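Local atomic coordinates of membrane lipoprotein family protein (Aeropyrum pernix, PDB entry 4PEV), a protein that binds adenosine and probably delivers it to an ABC transporter as the solute-binding lipoprotein of the BMP (PnrA-like) family. Residues S334-E344 and P358-R369. Numbering follows the deposited sequence.
Sequences SDEEIIRYFAE and PEKVVEIVMSQR
Ile339 is the apolar centre of this helix pair, a knob set into a hole formed by Val361, Val362, Val365 and Met366. Its CG2 lies 3.8 Å from Val361 CG1, while CD1 meets the methyl end of the selenomethionine Met366 tip to tip. That selenomethionine, bent at chi2 and again at chi3, also lays CE against Glu336 CG. Where residues 343-344 pass the start of helix 358-372, Ala343 CB rests on Pro358, 3.9 Å from its CB, and the proline ring also borders Glu344.

Two arginines supply the polar links. Arg369, extended from CG to NE, grips Ser334 O end-on with NH1 and NH2, each 3.0 Å away; the oxygen lies near the guanidinium plane, but NH2 stands above the carbonyl plane. Arg369 NE donates to Ile294 O and NH2 forms a salt bridge with Glu286, which also bonds Ser334 OG, so all three guanidinium nitrogens have an acceptor. Arg340 NH1 forms a salt bridge with Glu359 OE1 (2.6 Å), its hydrogen bond weak, with nearly coplanar groups.

Helices 336-348 and 358-372 run roughly antiparallel (141°), axes 8.6 Å apart. Asp335 caps helix 336-348, its OD1 accepting from Ile338 N, just beyond edge strand 331-333, whose neighbour 293-299 carries adenosine-binding Lys299.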
ATOM      1  N   SER C 334       9.689   5.953   0.690  1.00 40.37           N
ATOM      2  CA  SER C 334      10.824   5.296   1.282  1.00 41.39           C
ATOM      3  C   SER C 334      12.074   6.196   1.261  1.00 43.42           C
ATOM      4  O   SER C 334      12.534   6.564   0.187  1.00 43.05           O
ATOM      5  CB  SER C 334      11.055   4.035   0.442  1.00 41.56           C
ATOM      6  OG  SER C 334      11.968   3.154   1.032  1.00 43.61           O
ATOM      7  N   ASP C 335      12.626   6.545   2.430  1.00 46.73           N
ATOM      8  CA  ASP C 335      13.928   7.262   2.518  1.00 47.43           C
ATOM      9  C   ASP C 335      15.068   6.377   3.098  1.00 46.24           C
ATOM     10  O   ASP C 335      14.856   5.210   3.376  1.00 43.71           O
ATOM     11  CB  ASP C 335      13.762   8.551   3.335  1.00 50.80           C
ATOM     12  CG  ASP C 335      13.624   8.290   4.829  1.00 53.78           C
ATOM     13  OD1 ASP C 335      14.066   7.220   5.275  1.00 58.30           O
ATOM     14  OD2 ASP C 335      13.086   9.150   5.564  1.00 53.22           O
ATOM     15  N   GLU C 336      16.263   6.938   3.297  1.00 48.93           N
ATOM     16  CA  GLU C 336      17.444   6.172   3.787  1.00 49.33           C
ATOM     17  C   GLU C 336      17.173   5.325   5.021  1.00 47.48           C
ATOM     18  O   GLU C 336      17.434   4.129   5.034  1.00 47.25           O
ATOM     19  CB  GLU C 336      18.628   7.096   4.133  1.00 52.28           C
ATOM     20  CG  GLU C 336      19.443   7.626   2.955  1.00 55.38           C
ATOM     21  CD  GLU C 336      18.867   8.904   2.329  1.00 58.67           C
ATOM     22  OE1 GLU C 336      19.679   9.708   1.812  1.00 56.62           O
ATOM     23  OE2 GLU C 336      17.617   9.111   2.344  1.00 56.89           O
ATOM     24  N   GLU C 337      16.667   5.957   6.068  1.00 48.69           N
ATOM     25  CA  GLU C 337      16.537   5.286   7.354  1.00 50.81           C
ATOM     26  C   GLU C 337      15.453   4.202   7.326  1.00 46.02           C
ATOM     27  O   GLU C 337      15.641   3.116   7.879  1.00 46.48           O
ATOM     28  CB  GLU C 337      16.308   6.304   8.483  1.00 55.67           C
ATOM     29  CG  GLU C 337      14.863   6.659   8.787  1.00 63.05           C
ATOM     30  CD  GLU C 337      14.713   7.317  10.147  1.00 72.22           C
ATOM     31  OE1 GLU C 337      15.368   8.361  10.379  1.00 81.39           O
ATOM     32  OE2 GLU C 337      13.941   6.792  10.985  1.00 73.20           O
ATOM     33  N   ILE C 338      14.345   4.497   6.650  1.00 42.43           N
ATOM     34  CA  ILE C 338      13.215   3.567   6.533  1.00 40.40           C
ATOM     35  C   ILE C 338      13.679   2.315   5.756  1.00 36.78           C
ATOM     36  O   ILE C 338      13.348   1.189   6.115  1.00 34.24           O
ATOM     37  CB  ILE C 338      11.983   4.186   5.811  1.00 41.60           C
ATOM     38  CG1 ILE C 338      11.673   5.635   6.257  1.00 45.10           C
ATOM     39  CG2 ILE C 338      10.765   3.303   6.010  1.00 42.32           C
ATOM     40  CD1 ILE C 338      10.710   5.806   7.420  1.00 47.25           C
ATOM     41  N   ILE C 339      14.467   2.537   4.706  1.00 33.98           N
ATOM     42  CA  ILE C 339      15.019   1.458   3.893  1.00 33.35           C
ATOM     43  C   ILE C 339      15.906   0.539   4.715  1.00 33.35           C
ATOM     44  O   ILE C 339      15.804  -0.686   4.609  1.00 29.06           O
ATOM     45  CB  ILE C 339      15.839   2.010   2.706  1.00 33.42           C
ATOM     46  CG1 ILE C 339      14.910   2.651   1.686  1.00 34.30           C
ATOM     47  CG2 ILE C 339      16.626   0.910   2.004  1.00 32.81           C
ATOM     48  CD1 ILE C 339      15.620   3.529   0.684  1.00 35.52           C
ATOM     49  N   ARG C 340      16.774   1.141   5.527  1.00 35.38           N
ATOM     50  CA  ARG C 340      17.700   0.378   6.350  1.00 36.95           C
ATOM     51  C   ARG C 340      16.937  -0.339   7.466  1.00 34.93           C
ATOM     52  O   ARG C 340      17.265  -1.462   7.804  1.00 33.82           O
ATOM     53  CB  ARG C 340      18.798   1.286   6.928  1.00 40.86           C
ATOM     54  CG  ARG C 340      19.928   0.527   7.630  1.00 45.31           C
ATOM     55  CD  ARG C 340      21.070   1.423   8.121  1.00 48.20           C
ATOM     56  NE  ARG C 340      20.737   2.855   8.097  1.00 51.57           N
ATOM     57  CZ  ARG C 340      21.285   3.770   7.285  1.00 55.67           C
ATOM     58  NH1 ARG C 340      22.230   3.434   6.405  1.00 55.86           N
ATOM     59  NH2 ARG C 340      20.892   5.047   7.356  1.00 55.85           N
ATOM     60  N   TYR C 341      15.909   0.294   8.019  1.00 32.82           N
ATOM     61  CA  TYR C 341      15.133  -0.311   9.105  1.00 33.44           C
ATOM     62  C   TYR C 341      14.491  -1.647   8.739  1.00 32.07           C
ATOM     63  O   TYR C 341      14.546  -2.617   9.511  1.00 29.67           O
ATOM     64  CB  TYR C 341      14.049   0.655   9.545  1.00 34.63           C
ATOM     65  CG  TYR C 341      13.046   0.090  10.511  1.00 36.79           C
ATOM     66  CD1 TYR C 341      13.336  -0.014  11.869  1.00 39.61           C
ATOM     67  CD2 TYR C 341      11.782  -0.291  10.076  1.00 38.49           C
ATOM     68  CE1 TYR C 341      12.397  -0.505  12.766  1.00 41.17           C
ATOM     69  CE2 TYR C 341      10.835  -0.773  10.957  1.00 39.57           C
ATOM     70  CZ  TYR C 341      11.144  -0.885  12.298  1.00 41.21           C
ATOM     71  OH  TYR C 341      10.190  -1.370  13.162  1.00 42.33           O
ATOM     72  N   PHE C 342      13.875  -1.684   7.558  1.00 31.53           N
ATOM     73  CA  PHE C 342      13.220  -2.897   7.080  1.00 29.39           C
ATOM     74  C   PHE C 342      14.229  -3.874   6.601  1.00 29.63           C
ATOM     75  O   PHE C 342      14.002  -5.067   6.679  1.00 30.41           O
ATOM     76  CB  PHE C 342      12.215  -2.589   5.980  1.00 28.85           C
ATOM     77  CG  PHE C 342      10.972  -1.971   6.502  1.00 27.41           C
ATOM     78  CD1 PHE C 342      10.034  -2.752   7.146  1.00 26.86           C
ATOM     79  CD2 PHE C 342      10.773  -0.604   6.414  1.00 27.27           C
ATOM     80  CE1 PHE C 342       8.895  -2.183   7.673  1.00 27.56           C
ATOM     81  CE2 PHE C 342       9.632  -0.020   6.929  1.00 27.82           C
ATOM     82  CZ  PHE C 342       8.688  -0.814   7.562  1.00 28.05           C
ATOM     83  N   ALA C 343      15.352  -3.374   6.106  1.00 31.03           N
ATOM     84  CA  ALA C 343      16.469  -4.238   5.742  1.00 31.32           C
ATOM     85  C   ALA C 343      17.058  -4.926   6.983  1.00 32.47           C
ATOM     86  O   ALA C 343      17.390  -6.108   6.928  1.00 34.03           O
ATOM     87  CB  ALA C 343      17.530  -3.444   4.989  1.00 31.62           C
ATOM     88  N   GLU C 344      17.175  -4.191   8.092  1.00 33.79           N
ATOM     89  CA  GLU C 344      17.570  -4.757   9.396  1.00 35.32           C
ATOM     90  C   GLU C 344      16.595  -5.864   9.809  1.00 34.84           C
ATOM     91  O   GLU C 344      17.011  -6.952  10.184  1.00 34.48           O
ATOM     92  CB  GLU C 344      17.625  -3.667  10.492  1.00 38.36           C
ATOM     93  CG  GLU C 344      18.803  -2.683  10.356  1.00 41.95           C
ATOM     94  CD  GLU C 344      18.660  -1.363  11.144  1.00 44.27           C
ATOM     95  OE1 GLU C 344      17.763  -1.245  12.016  1.00 46.33           O
ATOM     96  OE2 GLU C 344      19.478  -0.433  10.899  1.00 43.57           O
ATOM     97  N   PRO C 358      22.047  -4.573   5.410  1.00 35.81           N
ATOM     98  CA  PRO C 358      21.227  -3.356   5.439  1.00 36.42           C
ATOM     99  C   PRO C 358      21.945  -2.138   4.893  1.00 38.56           C
ATOM    100  O   PRO C 358      21.349  -1.370   4.146  1.00 36.35           O
ATOM    101  CB  PRO C 358      20.935  -3.152   6.925  1.00 36.48           C
ATOM    102  CG  PRO C 358      21.042  -4.497   7.527  1.00 36.14           C
ATOM    103  CD  PRO C 358      21.993  -5.305   6.686  1.00 36.17           C
ATOM    104  N   GLU C 359      23.216  -1.963   5.263  1.00 43.48           N
ATOM    105  CA  GLU C 359      23.996  -0.839   4.752  1.00 46.30           C
ATOM    106  C   GLU C 359      24.209  -0.926   3.215  1.00 46.86           C
ATOM    107  O   GLU C 359      24.045   0.078   2.493  1.00 43.70           O
ATOM    108  CB  GLU C 359      25.324  -0.714   5.516  1.00 49.30           C
ATOM    109  CG  GLU C 359      26.154   0.532   5.179  1.00 51.85           C
ATOM    110  CD  GLU C 359      25.315   1.796   5.015  1.00 55.62           C
ATOM    111  OE1 GLU C 359      24.307   1.946   5.752  1.00 57.97           O
ATOM    112  OE2 GLU C 359      25.654   2.638   4.141  1.00 57.19           O
ATOM    113  N   LYS C 360      24.534  -2.121   2.715  1.00 45.31           N
ATOM    114  CA  LYS C 360      24.698  -2.312   1.276  1.00 46.69           C
ATOM    115  C   LYS C 360      23.381  -2.100   0.504  1.00 44.30           C
ATOM    116  O   LYS C 360      23.391  -1.590  -0.606  1.00 43.98           O
ATOM    117  CB  LYS C 360      25.334  -3.684   0.980  1.00 52.02           C
ATOM    118  CG  LYS C 360      25.676  -3.982  -0.482  1.00 57.55           C
ATOM    119  CD  LYS C 360      26.370  -2.822  -1.218  1.00 66.24           C
ATOM    120  CE  LYS C 360      27.878  -2.990  -1.387  1.00 69.85           C
ATOM    121  NZ  LYS C 360      28.211  -3.768  -2.620  1.00 72.66           N
ATOM    122  N   VAL C 361      22.245  -2.457   1.098  1.00 42.48           N
ATOM    123  CA  VAL C 361      20.946  -2.231   0.455  1.00 39.85           C
ATOM    124  C   VAL C 361      20.697  -0.747   0.210  1.00 39.81           C
ATOM    125  O   VAL C 361      20.220  -0.376  -0.848  1.00 41.83           O
ATOM    126  CB  VAL C 361      19.772  -2.810   1.281  1.00 40.05           C
ATOM    127  CG1 VAL C 361      18.429  -2.219   0.845  1.00 40.07           C
ATOM    128  CG2 VAL C 361      19.733  -4.328   1.171  1.00 39.44           C
ATOM    129  N   VAL C 362      21.011   0.099   1.180  1.00 38.86           N
ATOM    130  CA  VAL C 362      20.802   1.532   1.015  1.00 38.05           C
ATOM    131  C   VAL C 362      21.724   2.104  -0.060  1.00 39.59           C
ATOM    132  O   VAL C 362      21.279   2.859  -0.925  1.00 38.93           O
ATOM    133  CB  VAL C 362      21.035   2.304   2.320  1.00 38.18           C
ATOM    134  CG1 VAL C 362      20.807   3.796   2.112  1.00 39.54           C
ATOM    135  CG2 VAL C 362      20.101   1.808   3.401  1.00 38.99           C
ATOM    136  N   GLU C 363      23.006   1.746  -0.015  1.00 42.07           N
ATOM    137  CA  GLU C 363      23.963   2.256  -1.010  1.00 42.97           C
ATOM    138  C   GLU C 363      23.468   2.011  -2.434  1.00 40.26           C
ATOM    139  O   GLU C 363      23.542   2.903  -3.285  1.00 38.64           O
ATOM    140  CB  GLU C 363      25.346   1.631  -0.829  1.00 45.41           C
ATOM    141  CG  GLU C 363      26.103   2.144   0.390  1.00 48.96           C
ATOM    142  CD  GLU C 363      27.301   1.270   0.751  1.00 53.28           C
ATOM    143  OE1 GLU C 363      27.740   0.447  -0.099  1.00 53.84           O
ATOM    144  OE2 GLU C 363      27.795   1.399   1.897  1.00 54.24           O
ATOM    145  N   ILE C 364      22.941   0.812  -2.672  1.00 36.74           N
ATOM    146  CA  ILE C 364      22.501   0.427  -4.002  1.00 34.76           C
ATOM    147  C   ILE C 364      21.248   1.163  -4.446  1.00 34.79           C
ATOM    148  O   ILE C 364      21.143   1.527  -5.603  1.00 37.43           O
ATOM    149  CB  ILE C 364      22.241  -1.085  -4.122  1.00 33.45           C
ATOM    150  CG1 ILE C 364      23.516  -1.884  -3.826  1.00 31.04           C
ATOM    151  CG2 ILE C 364      21.712  -1.419  -5.520  1.00 32.93           C
ATOM    152  CD1 ILE C 364      23.317  -3.383  -3.854  1.00 30.52           C
ATOM    153  N   VAL C 365      20.294   1.383  -3.559  1.00 34.99           N
ATOM    154  CA  VAL C 365      19.077   2.068  -3.975  1.00 36.68           C
ATOM    155  C   VAL C 365      19.404   3.522  -4.305  1.00 39.83           C
ATOM    156  O   VAL C 365      18.952   4.052  -5.320  1.00 41.55           O
ATOM    157  CB  VAL C 365      17.965   2.026  -2.907  1.00 36.28           C
ATOM    158  CG1 VAL C 365      16.743   2.799  -3.384  1.00 35.70           C
ATOM    159  CG2 VAL C 365      17.580   0.592  -2.564  1.00 35.47           C
HETATM  160  N   MSE C 366      20.202   4.159  -3.452  1.00 42.92           N
HETATM  161  CA  MSE C 366      20.548   5.573  -3.620  1.00 43.61           C
HETATM  162  C   MSE C 366      21.352   5.755  -4.866  1.00 42.66           C
HETATM  163  O   MSE C 366      21.292   6.807  -5.509  1.00 47.01           O
HETATM  164  CB  MSE C 366      21.384   6.084  -2.452  1.00 47.05           C
HETATM  165  CG  MSE C 366      20.650   6.064  -1.112  1.00 51.94           C
HETATM  166 SE   MSE C 366      18.921   7.019  -1.199  1.00 61.62          SE
HETATM  167  CE  MSE C 366      17.856   6.010   0.117  1.00 58.31           C
ATOM    168  N   SER C 367      22.115   4.729  -5.218  1.00 38.57           N
ATOM    169  CA  SER C 367      22.880   4.733  -6.445  1.00 36.93           C
ATOM    170  C   SER C 367      21.941   4.817  -7.630  1.00 34.86           C
ATOM    171  O   SER C 367      22.164   5.619  -8.523  1.00 35.65           O
ATOM    172  CB  SER C 367      23.726   3.464  -6.529  1.00 38.14           C
ATOM    173  OG  SER C 367      24.587   3.493  -7.635  1.00 39.08           O
ATOM    174  N   GLN C 368      20.874   4.022  -7.610  1.00 33.53           N
ATOM    175  CA  GLN C 368      19.914   3.927  -8.736  1.00 33.74           C
ATOM    176  C   GLN C 368      18.948   5.117  -8.849  1.00 34.13           C
ATOM    177  O   GLN C 368      18.489   5.456  -9.939  1.00 33.18           O
ATOM    178  CB  GLN C 368      19.096   2.639  -8.622  1.00 33.09           C
ATOM    179  CG  GLN C 368      19.930   1.363  -8.644  1.00 32.84           C
ATOM    180  CD  GLN C 368      20.252   0.896 -10.049  1.00 32.57           C
ATOM    181  OE1 GLN C 368      21.085   1.469 -10.743  1.00 33.03           O
ATOM    182  NE2 GLN C 368      19.578  -0.146 -10.479  1.00 33.68           N
ATOM    183  N   ARG C 369      18.627   5.727  -7.716  1.00 35.41           N
ATOM    184  CA  ARG C 369      17.840   6.948  -7.690  1.00 36.97           C
ATOM    185  C   ARG C 369      18.617   8.145  -8.245  1.00 41.28           C
ATOM    186  O   ARG C 369      18.019   9.041  -8.837  1.00 40.78           O
ATOM    187  CB  ARG C 369      17.418   7.247  -6.262  1.00 36.72           C
ATOM    188  CG  ARG C 369      16.466   6.215  -5.682  1.00 37.36           C
ATOM    189  CD  ARG C 369      15.917   6.683  -4.345  1.00 36.55           C
ATOM    190  NE  ARG C 369      15.094   5.674  -3.696  1.00 36.17           N
ATOM    191  CZ  ARG C 369      14.491   5.842  -2.522  1.00 36.87           C
ATOM    192  NH1 ARG C 369      14.614   6.994  -1.866  1.00 36.88           N
ATOM    193  NH2 ARG C 369      13.771   4.852  -1.995  1.00 36.21           N
TER